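Local coordinates for LysM domain protein (Mycobacterium smegmatis, PDB 4OIT), which binds mannose as a beta-prism II lectin that assembles into a domain-swapped dimer, at the interface of chains A and B. Numbering follows the deposited sequence. Chains: chain A/B, LysM domain protein.

The interface of chains A and B. Residues chain A 75-79; chain B 62-65.
A:His75 and B:Val65 pair as an antiparallel beta bridge, and just past it the backbone N of A:Thr76 gives a hydrogen bond to B:Phe64 O (3.1 Å), in the plane of that carbonyl. From there chain A leaves its strand and turns through A:Asp77, whose backbone is in a left-handed conformation, curling around the side chain of B:Asn63. With its hydroxyl set between its own N and carbonyl carbon (chi1 53°), A:Thr76 OG1 accepts from B:Phe64 N at 3.2 Å, while CG2 meets the phenyl ring of B:Phe64 at its edge, in the ring plane, the two side chains crossing at about a right angle. A:Thr78 holds its hydroxyl in the same rotamer, and A:Thr78 OG1 donates to B:Gly62 O at 2.6 Å, somewhat off the carbonyl plane. A:Thr76 OG1 and A:Thr78 OG1 are also joined, at 2.8 Å, and this probably couples the orientations of the two hydroxyls. B:Asn63 reaches into the turn with CG anti to its backbone N (chi1 -158°). B:Asn63 OD1 accepts from A:Thr78 N at 3.3 Å; the N-H points nearly straight at the oxygen but comes from above the amide plane, 67° out of it. A weaker bond from A:Asp77 N reaches the same oxygen, so the amide partly caps the turn. A:Thr76 OG1 has one hydrogen, probably directed at A:Thr78 OG1, and its approach to B:Asn63 OD1 is weak at best. B:Asn63 ND2 lies 3.5 Å from A:His75 ND1, imidazole and amide planes steeply inclined. CB of B:Asn63 rests against the backbone of A:Lys79, and A:His75 CB touches B:Val65 CG2. B:Asn63 and B:Val65 belong to the QxDxNxVxY mannose pocket with Gln59, Asp61 and Tyr67, and the partner's turn may help hold B:Asn63 for the sugar. The patch joins the end of strand 72-75 to the start of the other chain's strand 64-68, inside one composite beta-prism lobe of the domain-swapped dimer; its two-fold twin lies in the other.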
loop_
_atom_site.group_PDB
_atom_site.type_symbol
_atom_site.label_atom_id
_atom_site.label_comp_id
_atom_site.label_asym_id
_atom_site.label_seq_id
_atom_site.Cartn_x
_atom_site.Cartn_y
_atom_site.Cartn_z
ATOM N N HIS A 75 5.122 -2.236 15.106
ATOM C CA HIS A 75 3.965 -2.734 15.849
ATOM C C HIS A 75 4.239 -2.956 17.334
ATOM O O HIS A 75 5.385 -3.034 17.767
ATOM C CB HIS A 75 3.413 -4.020 15.215
ATOM C CG HIS A 75 4.383 -5.164 15.194
ATOM N ND1 HIS A 75 4.001 -6.463 15.448
ATOM C CD2 HIS A 75 5.714 -5.207 14.950
ATOM C CE1 HIS A 75 5.053 -7.257 15.359
ATOM N NE2 HIS A 75 6.106 -6.520 15.059
ATOM N N THR A 76 3.157 -3.048 18.099
ATOM C CA THR A 76 3.229 -3.346 19.524
ATOM C C THR A 76 3.451 -4.837 19.765
ATOM O O THR A 76 3.820 -5.234 20.867
ATOM C CB THR A 76 1.951 -2.900 20.261
ATOM O OG1 THR A 76 0.797 -3.444 19.609
ATOM C CG2 THR A 76 1.852 -1.386 20.279
ATOM N N ASP A 77 3.215 -5.648 18.734
ATOM C CA ASP A 77 3.418 -7.102 18.790
ATOM C C ASP A 77 2.454 -7.746 19.788
ATOM O O ASP A 77 2.844 -8.584 20.604
ATOM C CB ASP A 77 4.880 -7.430 19.140
ATOM C CG ASP A 77 5.282 -8.845 18.752
ATOM O OD1 ASP A 77 4.572 -9.484 17.944
ATOM O OD2 ASP A 77 6.324 -9.315 19.255
ATOM N N THR A 78 1.188 -7.351 19.697
ATOM C CA THR A 78 0.164 -7.760 20.665
ATOM C C THR A 78 -1.055 -8.413 20.006
ATOM O O THR A 78 -2.168 -8.337 20.530
ATOM C CB THR A 78 -0.299 -6.551 21.503
ATOM O OG1 THR A 78 -0.731 -5.501 20.631
ATOM C CG2 THR A 78 0.831 -6.041 22.374
ATOM N N LYS A 79 -0.842 -9.064 18.864
ATOM C CA LYS A 79 -1.912 -9.803 18.194
ATOM C C LYS A 79 -2.406 -10.918 19.111
ATOM O O LYS A 79 -1.607 -11.622 19.727
ATOM C CB LYS A 79 -1.426 -10.395 16.870
ATOM C CG LYS A 79 -2.520 -11.036 16.024
ATOM C CD LYS A 79 -1.945 -11.625 14.744
ATOM C CE LYS A 79 -3.006 -11.882 13.684
ATOM N NZ LYS A 79 -3.874 -13.038 14.019
ATOM N N GLY B 62 -5.981 -6.979 17.998
ATOM C CA GLY B 62 -5.275 -6.547 19.211
ATOM C C GLY B 62 -3.914 -5.908 18.973
ATOM O O GLY B 62 -3.250 -5.486 19.918
ATOM N N ASN B 63 -3.509 -5.828 17.708
ATOM C CA ASN B 63 -2.182 -5.344 17.344
ATOM C C ASN B 63 -2.256 -3.912 16.822
ATOM O O ASN B 63 -3.067 -3.611 15.946
ATOM C CB ASN B 63 -1.582 -6.263 16.274
ATOM C CG ASN B 63 -0.063 -6.190 16.203
ATOM O OD1 ASN B 63 0.602 -5.571 17.040
ATOM N ND2 ASN B 63 0.495 -6.842 15.195
ATOM N N PHE B 64 -1.428 -3.034 17.378
ATOM C CA PHE B 64 -1.307 -1.659 16.889
ATOM C C PHE B 64 -0.141 -1.611 15.905
ATOM O O PHE B 64 0.976 -1.984 16.248
ATOM C CB PHE B 64 -1.104 -0.687 18.055
ATOM C CG PHE B 64 -0.866 0.741 17.634
ATOM C CD1 PHE B 64 -1.679 1.355 16.690
ATOM C CD2 PHE B 64 0.160 1.483 18.208
ATOM C CE1 PHE B 64 -1.462 2.670 16.313
ATOM C CE2 PHE B 64 0.381 2.799 17.836
ATOM C CZ PHE B 64 -0.431 3.394 16.887
ATOM N N VAL B 65 -0.414 -1.152 14.685
ATOM C CA VAL B 65 0.494 -1.345 13.557
ATOM C C VAL B 65 0.575 -0.118 12.653
ATOM O O VAL B 65 -0.448 0.422 12.239
ATOM C CB VAL B 65 0.029 -2.528 12.683
ATOM C CG1 VAL B 65 0.964 -2.736 11.500
ATOM C CG2 VAL B 65 -0.070 -3.806 13.504
#